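Local coordinates for Ketoacyl_synth_N domain-containing protein (Photorhabdus luminescens subsp. laumondii, PDB 6SMO) that belongs to the beta-ketoacyl synthase family, probably acts in acyl-chain condensation with an acyl carrier protein, and holds a poly-oxo dodecanal chain in a pocket, at residues V323-F328 / N350-Q355; N305-L310 / S315-I320; A55-N60 / G73-E78. All coordinates share one frame; numbering follows the deposited sequence.

Interaction 1 of 3, residues V323-F328 / N350-Q355; sequences VLASSF and NQIIIQ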
ATOM      1  N   VAL C 323      -8.126 -20.246  -5.875  1.00 39.26           N
ATOM      2  CA  VAL C 323      -7.989 -21.206  -4.737  1.00 39.99           C
ATOM      3  C   VAL C 323      -8.758 -22.488  -5.085  1.00 41.43           C
ATOM      4  O   VAL C 323      -8.174 -23.582  -4.938  1.00 41.51           O
ATOM      5  CB  VAL C 323      -8.469 -20.579  -3.412  1.00 39.63           C
ATOM      6  CG1 VAL C 323      -8.827 -21.626  -2.364  1.00 39.58           C
ATOM      7  CG2 VAL C 323      -7.441 -19.603  -2.859  1.00 39.37           C
ATOM      8  N   LEU C 324     -10.011 -22.349  -5.532  1.00 42.80           N
ATOM      9  CA  LEU C 324     -10.889 -23.473  -5.968  1.00 43.84           C
ATOM     10  C   LEU C 324     -10.281 -24.161  -7.198  1.00 44.34           C
ATOM     11  O   LEU C 324     -10.207 -25.405  -7.196  1.00 44.38           O
ATOM     12  CB  LEU C 324     -12.296 -22.942  -6.271  1.00 44.21           C
ATOM     13  CG  LEU C 324     -13.321 -23.075  -5.144  1.00 44.95           C
ATOM     14  CD1 LEU C 324     -12.786 -22.531  -3.828  1.00 44.93           C
ATOM     15  CD2 LEU C 324     -14.619 -22.375  -5.517  1.00 45.43           C
ATOM     16  N   ALA C 325      -9.867 -23.379  -8.203  1.00 44.61           N
ATOM     17  CA  ALA C 325      -9.309 -23.861  -9.491  1.00 45.28           C
ATOM     18  C   ALA C 325      -8.063 -24.720  -9.239  1.00 45.80           C
ATOM     19  O   ALA C 325      -7.894 -25.732  -9.948  1.00 45.61           O
ATOM     20  CB  ALA C 325      -8.997 -22.692 -10.393  1.00 44.85           C
ATOM     21  N   SER C 326      -7.228 -24.328  -8.269  1.00 46.67           N
ATOM     22  CA  SER C 326      -6.004 -25.058  -7.841  1.00 47.63           C
ATOM     23  C   SER C 326      -6.384 -26.413  -7.229  1.00 49.22           C
ATOM     24  O   SER C 326      -5.671 -27.400  -7.501  1.00 50.01           O
ATOM     25  CB  SER C 326      -5.185 -24.234  -6.881  1.00 46.93           C
ATOM     26  OG  SER C 326      -4.719 -23.045  -7.503  1.00 46.30           O
ATOM     27  N   SER C 327      -7.461 -26.453  -6.437  1.00 50.27           N
ATOM     28  CA  SER C 327      -7.991 -27.675  -5.772  1.00 52.23           C
ATOM     29  C   SER C 327      -8.564 -28.640  -6.818  1.00 54.11           C
ATOM     30  O   SER C 327      -8.343 -29.858  -6.673  1.00 56.09           O
ATOM     31  CB  SER C 327      -9.020 -27.328  -4.724  1.00 52.34           C
ATOM     32  OG  SER C 327      -8.452 -26.527  -3.700  1.00 52.83           O
ATOM     33  N   PHE C 328      -9.271 -28.114  -7.826  1.00 54.71           N
ATOM     34  CA  PHE C 328      -9.889 -28.895  -8.933  1.00 56.12           C
ATOM     35  C   PHE C 328      -8.797 -29.591  -9.756  1.00 56.12           C
ATOM     36  O   PHE C 328      -8.962 -30.787 -10.066  1.00 56.38           O
ATOM     37  CB  PHE C 328     -10.765 -28.003  -9.821  1.00 57.11           C
ATOM     38  CG  PHE C 328     -12.183 -27.819  -9.337  1.00 58.78           C
ATOM     39  CD1 PHE C 328     -13.064 -28.891  -9.304  1.00 60.00           C
ATOM     40  CD2 PHE C 328     -12.645 -26.576  -8.930  1.00 59.33           C
ATOM     41  CE1 PHE C 328     -14.369 -28.725  -8.863  1.00 61.16           C
ATOM     42  CE2 PHE C 328     -13.951 -26.411  -8.490  1.00 60.11           C
ATOM     43  CZ  PHE C 328     -14.810 -27.486  -8.459  1.00 60.95           C
ATOM     44  N   ASN C 350      -7.465 -29.930 -17.894  1.00 54.91           N
ATOM     45  CA  ASN C 350      -5.995 -29.832 -17.663  1.00 53.44           C
ATOM     46  C   ASN C 350      -5.557 -28.360 -17.587  1.00 51.43           C
ATOM     47  O   ASN C 350      -4.351 -28.127 -17.371  1.00 49.57           O
ATOM     48  CB  ASN C 350      -5.203 -30.600 -18.726  1.00 54.56           C
ATOM     49  CG  ASN C 350      -5.379 -30.062 -20.132  1.00 55.08           C
ATOM     50  OD1 ASN C 350      -6.214 -29.193 -20.377  1.00 55.07           O
ATOM     51  ND2 ASN C 350      -4.597 -30.575 -21.067  1.00 55.95           N
ATOM     52  N   GLN C 351      -6.485 -27.412 -17.762  1.00 49.20           N
ATOM     53  CA  GLN C 351      -6.221 -25.949 -17.659  1.00 48.21           C
ATOM     54  C   GLN C 351      -7.514 -25.219 -17.277  1.00 47.05           C
ATOM     55  O   GLN C 351      -8.533 -25.433 -17.959  1.00 47.63           O
ATOM     56  CB  GLN C 351      -5.673 -25.404 -18.979  1.00 48.67           C
ATOM     57  CG  GLN C 351      -5.144 -23.979 -18.878  1.00 48.98           C
ATOM     58  CD  GLN C 351      -4.548 -23.484 -20.172  1.00 49.82           C
ATOM     59  OE1 GLN C 351      -5.020 -23.803 -21.262  1.00 51.04           O
ATOM     60  NE2 GLN C 351      -3.499 -22.685 -20.061  1.00 50.31           N
ATOM     61  N   ILE C 352      -7.464 -24.389 -16.229  1.00 45.26           N
ATOM     62  CA  ILE C 352      -8.574 -23.479 -15.814  1.00 44.67           C
ATOM     63  C   ILE C 352      -8.072 -22.034 -15.918  1.00 43.90           C
ATOM     64  O   ILE C 352      -7.033 -21.722 -15.304  1.00 43.25           O
ATOM     65  CB  ILE C 352      -9.082 -23.815 -14.396  1.00 44.65           C
ATOM     66  CG1 ILE C 352      -9.612 -25.250 -14.313  1.00 45.28           C
ATOM     67  CG2 ILE C 352     -10.128 -22.804 -13.947  1.00 44.56           C
ATOM     68  CD1 ILE C 352      -9.903 -25.724 -12.908  1.00 45.28           C
ATOM     69  N   ILE C 353      -8.790 -21.199 -16.676  1.00 43.38           N
ATOM     70  CA  ILE C 353      -8.487 -19.751 -16.882  1.00 42.84           C
ATOM     71  C   ILE C 353      -9.608 -18.932 -16.234  1.00 42.34           C
ATOM     72  O   ILE C 353     -10.779 -19.126 -16.613  1.00 42.19           O
ATOM     73  CB  ILE C 353      -8.317 -19.437 -18.383  1.00 43.04           C
ATOM     74  CG1 ILE C 353      -7.089 -20.149 -18.959  1.00 43.34           C
ATOM     75  CG2 ILE C 353      -8.258 -17.936 -18.632  1.00 42.73           C
ATOM     76  CD1 ILE C 353      -7.158 -20.385 -20.446  1.00 43.65           C
ATOM     77  N   ILE C 354      -9.248 -18.057 -15.290  1.00 41.88           N
ATOM     78  CA  ILE C 354     -10.189 -17.200 -14.508  1.00 41.69           C
ATOM     79  C   ILE C 354     -10.052 -15.757 -15.001  1.00 41.75           C
ATOM     80  O   ILE C 354      -8.905 -15.305 -15.172  1.00 41.73           O
ATOM     81  CB  ILE C 354      -9.901 -17.318 -12.998  1.00 41.53           C
ATOM     82  CG1 ILE C 354      -9.867 -18.779 -12.541  1.00 41.58           C
ATOM     83  CG2 ILE C 354     -10.899 -16.501 -12.189  1.00 41.49           C
ATOM     84  CD1 ILE C 354      -8.843 -19.057 -11.471  1.00 41.48           C
ATOM     85  N   GLN C 355     -11.181 -15.074 -15.217  1.00 41.82           N
ATOM     86  CA  GLN C 355     -11.233 -13.655 -15.660  1.00 42.11           C
ATOM     87  C   GLN C 355     -11.983 -12.823 -14.615  1.00 41.81           C
ATOM     88  O   GLN C 355     -12.984 -13.322 -14.062  1.00 40.83           O
ATOM     89  CB  GLN C 355     -11.912 -13.533 -17.025  1.00 42.76           C
ATOM     90  CG  GLN C 355     -11.693 -12.179 -17.688  1.00 43.30           C
ATOM     91  CD  GLN C 355     -12.399 -12.056 -19.015  1.00 43.98           C
ATOM     92  OE1 GLN C 355     -11.781 -11.808 -20.048  1.00 44.81           O
ATOM     93  NE2 GLN C 355     -13.710 -12.231 -18.998  1.00 44.23           N
TER

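Interaction 2 of 3, residues N305-L310 / S315-I320; sequences NLRPYL and SVSGVI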
ATOM      1  N   ASN C 305     -19.984 -19.997 -14.155  1.00 52.02           N
ATOM      2  CA  ASN C 305     -20.112 -18.762 -13.335  1.00 50.52           C
ATOM      3  C   ASN C 305     -20.271 -19.160 -11.862  1.00 49.61           C
ATOM      4  O   ASN C 305     -21.251 -19.867 -11.549  1.00 50.22           O
ATOM      5  CB  ASN C 305     -21.289 -17.902 -13.806  1.00 50.06           C
ATOM      6  CG  ASN C 305     -21.315 -16.524 -13.178  1.00 49.68           C
ATOM      7  OD1 ASN C 305     -20.426 -16.164 -12.411  1.00 49.21           O
ATOM      8  ND2 ASN C 305     -22.337 -15.745 -13.497  1.00 49.44           N
ATOM      9  N   LEU C 306     -19.347 -18.721 -11.000  1.00 48.24           N
ATOM     10  CA  LEU C 306     -19.345 -19.020  -9.539  1.00 47.94           C
ATOM     11  C   LEU C 306     -19.832 -17.803  -8.740  1.00 48.12           C
ATOM     12  O   LEU C 306     -19.925 -17.927  -7.503  1.00 48.14           O
ATOM     13  CB  LEU C 306     -17.930 -19.410  -9.098  1.00 46.93           C
ATOM     14  CG  LEU C 306     -17.292 -20.598  -9.818  1.00 46.43           C
ATOM     15  CD1 LEU C 306     -15.936 -20.921  -9.209  1.00 45.80           C
ATOM     16  CD2 LEU C 306     -18.192 -21.825  -9.781  1.00 46.45           C
ATOM     17  N   ARG C 307     -20.133 -16.682  -9.405  1.00 48.68           N
ATOM     18  CA  ARG C 307     -20.424 -15.381  -8.739  1.00 49.36           C
ATOM     19  C   ARG C 307     -21.784 -15.411  -8.039  1.00 49.86           C
ATOM     20  O   ARG C 307     -21.921 -14.816  -6.973  1.00 50.60           O
ATOM     21  CB  ARG C 307     -20.331 -14.217  -9.731  1.00 49.39           C
ATOM     22  CG  ARG C 307     -20.187 -12.852  -9.071  1.00 49.79           C
ATOM     23  CD  ARG C 307     -18.934 -12.701  -8.223  1.00 50.18           C
ATOM     24  NE  ARG C 307     -17.713 -12.965  -8.979  1.00 50.54           N
ATOM     25  CZ  ARG C 307     -16.833 -13.940  -8.739  1.00 50.88           C
ATOM     26  NH1 ARG C 307     -15.769 -14.061  -9.517  1.00 51.19           N
ATOM     27  NH2 ARG C 307     -16.999 -14.784  -7.733  1.00 51.01           N
ATOM     28  N   PRO C 308     -22.837 -16.067  -8.586  1.00 50.21           N
ATOM     29  CA  PRO C 308     -24.111 -16.178  -7.872  1.00 50.82           C
ATOM     30  C   PRO C 308     -23.993 -16.913  -6.526  1.00 50.68           C
ATOM     31  O   PRO C 308     -24.747 -16.590  -5.625  1.00 50.90           O
ATOM     32  CB  PRO C 308     -25.011 -16.978  -8.827  1.00 51.19           C
ATOM     33  CG  PRO C 308     -24.379 -16.787 -10.189  1.00 50.84           C
ATOM     34  CD  PRO C 308     -22.893 -16.690  -9.917  1.00 50.33           C
ATOM     35  N   TYR C 309     -23.056 -17.862  -6.423  1.00 50.61           N
ATOM     36  CA  TYR C 309     -22.856 -18.751  -5.248  1.00 50.84           C
ATOM     37  C   TYR C 309     -21.867 -18.109  -4.264  1.00 49.77           C
ATOM     38  O   TYR C 309     -22.151 -18.118  -3.051  1.00 50.29           O
ATOM     39  CB  TYR C 309     -22.380 -20.137  -5.696  1.00 51.77           C
ATOM     40  CG  TYR C 309     -23.128 -20.708  -6.876  1.00 53.39           C
ATOM     41  CD1 TYR C 309     -24.512 -20.781  -6.879  1.00 54.46           C
ATOM     42  CD2 TYR C 309     -22.454 -21.179  -7.992  1.00 53.94           C
ATOM     43  CE1 TYR C 309     -25.208 -21.302  -7.960  1.00 54.99           C
ATOM     44  CE2 TYR C 309     -23.133 -21.705  -9.080  1.00 54.62           C
ATOM     45  CZ  TYR C 309     -24.515 -21.767  -9.065  1.00 54.94           C
ATOM     46  OH  TYR C 309     -25.191 -22.283 -10.133  1.00 54.89           O
ATOM     47  N   LEU C 310     -20.802 -17.506  -4.797  1.00 48.02           N
ATOM     48  CA  LEU C 310     -19.715 -16.902  -3.984  1.00 47.28           C
ATOM     49  C   LEU C 310     -19.966 -15.424  -3.662  1.00 46.67           C
ATOM     50  O   LEU C 310     -19.317 -14.937  -2.748  1.00 45.04           O
ATOM     51  CB  LEU C 310     -18.386 -17.084  -4.722  1.00 46.76           C
ATOM     52  CG  LEU C 310     -17.884 -18.520  -4.837  1.00 46.96           C
ATOM     53  CD1 LEU C 310     -16.618 -18.579  -5.669  1.00 46.71           C
ATOM     54  CD2 LEU C 310     -17.640 -19.119  -3.466  1.00 47.07           C
ATOM     55  N   SER C 315     -11.747  -7.605  -3.846  1.00 36.96           N
ATOM     56  CA  SER C 315     -10.378  -8.149  -4.029  1.00 36.80           C
ATOM     57  C   SER C 315     -10.333  -9.671  -3.844  1.00 37.02           C
ATOM     58  O   SER C 315      -9.500 -10.306  -4.483  1.00 36.29           O
ATOM     59  CB  SER C 315      -9.367  -7.433  -3.181  1.00 36.59           C
ATOM     60  OG  SER C 315      -9.582  -7.690  -1.809  1.00 36.71           O
ATOM     61  N   VAL C 316     -11.118 -10.213  -2.919  1.00 37.81           N
ATOM     62  CA  VAL C 316     -11.154 -11.687  -2.699  1.00 38.79           C
ATOM     63  C   VAL C 316     -11.709 -12.376  -3.951  1.00 39.33           C
ATOM     64  O   VAL C 316     -11.277 -13.497  -4.242  1.00 40.33           O
ATOM     65  CB  VAL C 316     -11.912 -12.060  -1.411  1.00 38.96           C
ATOM     66  CG1 VAL C 316     -11.750 -13.528  -1.069  1.00 39.34           C
ATOM     67  CG2 VAL C 316     -11.460 -11.205  -0.246  1.00 38.94           C
ATOM     68  N   SER C 317     -12.691 -11.764  -4.614  1.00 39.86           N
ATOM     69  CA  SER C 317     -13.259 -12.336  -5.862  1.00 40.48           C
ATOM     70  C   SER C 317     -12.146 -12.483  -6.902  1.00 40.31           C
ATOM     71  O   SER C 317     -11.393 -11.532  -7.113  1.00 40.17           O
ATOM     72  CB  SER C 317     -14.379 -11.502  -6.381  1.00 40.93           C
ATOM     73  OG  SER C 317     -15.503 -11.616  -5.538  1.00 42.04           O
ATOM     74  N   GLY C 318     -12.107 -13.624  -7.577  1.00 40.55           N
ATOM     75  CA  GLY C 318     -11.019 -13.913  -8.531  1.00 40.28           C
ATOM     76  C   GLY C 318      -9.888 -14.681  -7.867  1.00 40.28           C
ATOM     77  O   GLY C 318      -9.337 -15.591  -8.517  1.00 40.84           O
ATOM     78  N   VAL C 319      -9.555 -14.329  -6.620  1.00 39.77           N
ATOM     79  CA  VAL C 319      -8.518 -15.014  -5.791  1.00 39.83           C
ATOM     80  C   VAL C 319      -9.104 -16.328  -5.260  1.00 40.32           C
ATOM     81  O   VAL C 319      -8.435 -17.369  -5.410  1.00 40.89           O
ATOM     82  CB  VAL C 319      -8.013 -14.113  -4.645  1.00 39.46           C
ATOM     83  CG1 VAL C 319      -7.022 -14.837  -3.745  1.00 39.57           C
ATOM     84  CG2 VAL C 319      -7.408 -12.820  -5.168  1.00 38.69           C
ATOM     85  N   ILE C 320     -10.313 -16.275  -4.694  1.00 40.32           N
ATOM     86  CA  ILE C 320     -11.009 -17.475  -4.144  1.00 40.60           C
ATOM     87  C   ILE C 320     -11.293 -18.443  -5.293  1.00 40.49           C
ATOM     88  O   ILE C 320     -11.258 -19.649  -5.061  1.00 41.13           O
ATOM     89  CB  ILE C 320     -12.271 -17.090  -3.346  1.00 40.80           C
ATOM     90  CG1 ILE C 320     -12.884 -18.300  -2.640  1.00 41.34           C
ATOM     91  CG2 ILE C 320     -13.285 -16.373  -4.218  1.00 40.74           C
ATOM     92  CD1 ILE C 320     -13.657 -17.954  -1.399  1.00 41.59           C
TER

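Interaction 3 of 3, residues A55-N60 / G73-E78; sequences AKYINN and GIVAVE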
ATOM      1  N   ALA C  55      -9.594 -16.651  18.052  1.00 77.14           N
ATOM      2  CA  ALA C  55      -9.002 -16.756  19.407  1.00 76.29           C
ATOM      3  C   ALA C  55      -7.903 -17.826  19.407  1.00 77.37           C
ATOM      4  O   ALA C  55      -6.851 -17.590  20.035  1.00 75.50           O
ATOM      5  CB  ALA C  55     -10.077 -17.068  20.420  1.00 76.77           C
ATOM      6  N   LYS C  56      -8.142 -18.953  18.725  1.00 78.36           N
ATOM      7  CA  LYS C  56      -7.209 -20.112  18.652  1.00 79.04           C
ATOM      8  C   LYS C  56      -5.995 -19.753  17.785  1.00 77.32           C
ATOM      9  O   LYS C  56      -4.873 -20.146  18.159  1.00 79.95           O
ATOM     10  CB  LYS C  56      -7.919 -21.350  18.093  1.00 80.62           C
ATOM     11  CG  LYS C  56      -7.137 -22.650  18.223  1.00 82.12           C
ATOM     12  CD  LYS C  56      -7.761 -23.818  17.488  1.00 83.01           C
ATOM     13  CE  LYS C  56      -9.020 -24.336  18.149  1.00 83.59           C
ATOM     14  NZ  LYS C  56      -9.578 -25.501  17.425  1.00 84.30           N
ATOM     15  N   TYR C  57      -6.215 -19.046  16.670  1.00 74.79           N
ATOM     16  CA  TYR C  57      -5.174 -18.694  15.667  1.00 71.41           C
ATOM     17  C   TYR C  57      -4.304 -17.542  16.186  1.00 69.04           C
ATOM     18  O   TYR C  57      -3.069 -17.713  16.256  1.00 69.61           O
ATOM     19  CB  TYR C  57      -5.812 -18.321  14.327  1.00 71.06           C
ATOM     20  CG  TYR C  57      -6.511 -19.456  13.622  1.00 70.80           C
ATOM     21  CD1 TYR C  57      -5.813 -20.323  12.796  1.00 71.12           C
ATOM     22  CD2 TYR C  57      -7.874 -19.659  13.771  1.00 70.82           C
ATOM     23  CE1 TYR C  57      -6.449 -21.366  12.141  1.00 71.46           C
ATOM     24  CE2 TYR C  57      -8.525 -20.697  13.124  1.00 71.51           C
ATOM     25  CZ  TYR C  57      -7.810 -21.555  12.305  1.00 71.90           C
ATOM     26  OH  TYR C  57      -8.444 -22.579  11.664  1.00 71.96           O
ATOM     27  N   ILE C  58      -4.930 -16.412  16.528  1.00 66.85           N
ATOM     28  CA  ILE C  58      -4.246 -15.134  16.897  1.00 65.73           C
ATOM     29  C   ILE C  58      -4.371 -14.912  18.411  1.00 64.66           C
ATOM     30  O   ILE C  58      -5.479 -15.105  18.949  1.00 66.42           O
ATOM     31  CB  ILE C  58      -4.827 -13.953  16.090  1.00 65.02           C
ATOM     32  CG1 ILE C  58      -4.798 -14.225  14.584  1.00 64.59           C
ATOM     33  CG2 ILE C  58      -4.111 -12.655  16.434  1.00 65.09           C
ATOM     34  CD1 ILE C  58      -5.730 -13.348  13.783  1.00 64.18           C
ATOM     35  N   ASN C  59      -3.271 -14.507  19.059  1.00 63.60           N
ATOM     36  CA  ASN C  59      -3.204 -14.183  20.510  1.00 63.01           C
ATOM     37  C   ASN C  59      -3.927 -12.853  20.764  1.00 62.02           C
ATOM     38  O   ASN C  59      -4.054 -12.057  19.813  1.00 60.72           O
ATOM     39  CB  ASN C  59      -1.758 -14.151  21.018  1.00 63.49           C
ATOM     40  CG  ASN C  59      -0.936 -13.024  20.425  1.00 63.23           C
ATOM     41  OD1 ASN C  59      -1.037 -11.879  20.857  1.00 63.17           O
ATOM     42  ND2 ASN C  59      -0.108 -13.343  19.443  1.00 63.97           N
ATOM     43  N   ASN C  60      -4.356 -12.619  22.009  1.00 62.09           N
ATOM     44  CA  ASN C  60      -5.243 -11.487  22.400  1.00 61.66           C
ATOM     45  C   ASN C  60      -4.498 -10.147  22.294  1.00 59.21           C
ATOM     46  O   ASN C  60      -5.171  -9.144  21.995  1.00 58.26           O
ATOM     47  CB  ASN C  60      -5.832 -11.675  23.802  1.00 63.53           C
ATOM     48  CG  ASN C  60      -7.074 -12.541  23.821  1.00 65.25           C
ATOM     49  OD1 ASN C  60      -7.761 -12.683  22.810  1.00 66.96           O
ATOM     50  ND2 ASN C  60      -7.380 -13.118  24.972  1.00 65.87           N
ATOM     51  N   GLY C  73      -7.072 -12.504   6.962  1.00 40.44           N
ATOM     52  CA  GLY C  73      -5.854 -12.698   6.152  1.00 40.36           C
ATOM     53  C   GLY C  73      -4.902 -13.700   6.781  1.00 40.69           C
ATOM     54  O   GLY C  73      -4.405 -14.576   6.047  1.00 40.48           O
ATOM     55  N   ILE C  74      -4.663 -13.584   8.091  1.00 41.47           N
ATOM     56  CA  ILE C  74      -3.663 -14.398   8.851  1.00 41.66           C
ATOM     57  C   ILE C  74      -4.143 -15.854   8.935  1.00 41.78           C
ATOM     58  O   ILE C  74      -3.298 -16.754   8.751  1.00 41.85           O
ATOM     59  CB  ILE C  74      -3.392 -13.781  10.242  1.00 41.68           C
ATOM     60  CG1 ILE C  74      -2.730 -12.405  10.125  1.00 41.36           C
ATOM     61  CG2 ILE C  74      -2.564 -14.720  11.108  1.00 41.99           C
ATOM     62  CD1 ILE C  74      -2.888 -11.536  11.351  1.00 41.60           C
ATOM     63  N   VAL C  75      -5.436 -16.081   9.199  1.00 42.11           N
ATOM     64  CA  VAL C  75      -6.034 -17.448   9.322  1.00 42.81           C
ATOM     65  C   VAL C  75      -5.994 -18.139   7.952  1.00 42.90           C
ATOM     66  O   VAL C  75      -5.784 -19.367   7.925  1.00 43.51           O
ATOM     67  CB  VAL C  75      -7.462 -17.426   9.907  1.00 43.22           C
ATOM     68  CG1 VAL C  75      -7.486 -16.856  11.317  1.00 43.22           C
ATOM     69  CG2 VAL C  75      -8.455 -16.689   9.020  1.00 43.22           C
ATOM     70  N   ALA C  76      -6.184 -17.382   6.866  1.00 42.04           N
ATOM     71  CA  ALA C  76      -6.145 -17.877   5.468  1.00 41.82           C
ATOM     72  C   ALA C  76      -4.715 -18.301   5.105  1.00 41.90           C
ATOM     73  O   ALA C  76      -4.558 -19.374   4.491  1.00 42.25           O
ATOM     74  CB  ALA C  76      -6.663 -16.817   4.526  1.00 41.44           C
ATOM     75  N   VAL C  77      -3.720 -17.486   5.477  1.00 41.55           N
ATOM     76  CA  VAL C  77      -2.269 -17.733   5.213  1.00 41.49           C
ATOM     77  C   VAL C  77      -1.819 -18.973   5.997  1.00 42.39           C
ATOM     78  O   VAL C  77      -1.076 -19.791   5.418  1.00 41.65           O
ATOM     79  CB  VAL C  77      -1.415 -16.495   5.553  1.00 40.99           C
ATOM     80  CG1 VAL C  77       0.064 -16.829   5.695  1.00 40.87           C
ATOM     81  CG2 VAL C  77      -1.609 -15.386   4.530  1.00 40.61           C
ATOM     82  N   GLU C  78      -2.250 -19.105   7.258  1.00 43.74           N
ATOM     83  CA  GLU C  78      -1.865 -20.226   8.160  1.00 45.42           C
ATOM     84  C   GLU C  78      -2.371 -21.550   7.572  1.00 45.38           C
ATOM     85  O   GLU C  78      -1.591 -22.523   7.575  1.00 46.35           O
ATOM     86  CB  GLU C  78      -2.404 -19.999   9.575  1.00 46.71           C
ATOM     87  CG  GLU C  78      -1.993 -21.076  10.569  1.00 48.72           C
ATOM     88  CD  GLU C  78      -0.496 -21.326  10.675  1.00 49.87           C
ATOM     89  OE1 GLU C  78       0.252 -20.354  10.899  1.00 50.66           O
ATOM     90  OE2 GLU C  78      -0.082 -22.495  10.524  1.00 51.15           O
TER

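Interaction 1 of 3, residues V323-F328 / N350-Q355
With CG1 anti to its own carbonyl carbon (chi1 -60°) and the chain extended beyond it, Ile352 turns two methyls toward Ala325: CG2 meets Ala325 CB at 3.7 Å, and CD1 reaches on to Ala325 O. The same methyl CD1 lies 3.9 Å from Phe328 CB, one turn further along the helix. Ile354 adopts the same first rotamer and brings its CD1 within 3.8 Å of Ala325 CB, so the small alanine methyl touches both isoleucines. No hydrogen bond crosses the interface, and the axes of 323-328 and 351-355 run nearly antiparallel (174°), approaching to 9.1 Å. Beyond its CB, Phe328 leads away from the strand, and its ring makes a cation-pi contact with Lys24 of helix 20-31. The helix face that carries Val323 and Ser326 packs on strand 5-13. The serine hydroxyls are satisfied within the helix: Ser327 OG bonds Val323 O at 3.2 Å, and Ser326 OG bonds Ser322 O. The buried helix thus meets the strand through apolar side-chain carbons, alanine permitting close approach, with one isoleucine methyl also resting against the carbonyl oxygen of Ala325, so the contact is held by dispersion and exclusion of water.

Interaction 2 of 3, residues N305-L310 / S315-I320
Arg307 meets the entry to helix 319-329 at Ser317 and Gly318, and Leu310 meets it at Ile320. The segment 315-320 starts with Ser315, whose hydroxyl is bonded to Glu187 and to the carbonyl of Gly101, tying the loop to the neighbouring sheet. Val316 follows, and its carbonyl accepts the backbone N of Ile320 at 3.0 Å. Ser317 places OG over one face of the Arg307 guanidinium, 4.1 Å from Arg307 NH2, which is packing and not a hydrogen bond; the hydroxyl is paired with the backbone N of Gln313. Arg307 reaches this point because its chain folds at chi2 (61°) and chi3 (57°), curling the guanidinium toward the loop. Gly318, the N-cap residue, has a phi of 93°, where a side chain would press on the carbonyl O of Ser317, so the turn suits glycine; its N lies 4.2 Å from Arg307 NH1. Asp321, in the first turn of the helix, takes a weak hydrogen bond from Gly318 N and forms a long, weak ion pair with Arg307 NH1, and so may weakly steady both. Val319 packs on strands 180-187 and 218-229. Ile320 closes the contact, its CG2 4.3 Å from Leu310 CD1. At the other end of the short helix 307-310, Asn305 OD1 caps Arg307 N at 3.1 Å, with the N-H lying above the amide plane. The arrangement is that of the loop leading into a buried central helix of the thiolase fold; in catalytic ketosynthases the corresponding loop probably carries an active-site histidine.

Interaction 3 of 3, residues A55-N60 / G73-E78
The aromatic part of the contact is a CH-pi interaction: Val75 CG1 lies over one face of the Tyr57 ring, 4.0 Å from its centroid and 29° off the normal. This methyl is nearest the inner end of the ring, 3.6 Å from Tyr57 CG, and it is put there by a chi1 of -62°, which sets CG1 anti to the carbonyl carbon of Val75. The valine and tyrosine side chains cross at about a right angle. Glu78, one turn on, brings the aliphatic CG to the edge of the same ring, near its plane, 4.5 Å from Tyr57 CD1. Purely aliphatic packing joins Ile58 to Ile74, their CD1 atoms 4.2 Å apart; Leu142 and Leu145 of helix 137-146 also pack on Ile74. Polar groups are paired outside the two segments: Glu78 OE1 is hydrogen-bonded to Tyr146 OH, and Asn59 OD1 caps helix 60-63 through Leu62 N. Asn59 and Asn60 also lie against a neighbouring protein chain. Altogether a non-regular loop is fastened over a helix that packs by Ala76 and Val77 on strand 218-229, the helix-on-sheet packing of the layered alpha/beta thiolase fold.

Interactions 1 and 2 share helix 319-329 and touch: interaction 2 lies at the entry to the helix, interaction 1 along its later turns, and Leu324 CD2 packs on Leu306 and Leu310. Both are buried, yet their chemistry differs. The helix body meets the strand almost wholly through aliphatic carbons, whereas the helix start combines one aliphatic pair with an arginine near serine and glycine. Interaction 3 lies apart, its centre about 26 Å from that of interaction 1 and about 23 Å from that of interaction 2. It runs from a buried isoleucine pair to an exposed tyrosine, and its loop borders another chain. All three lack hydrogen bonds between their segments.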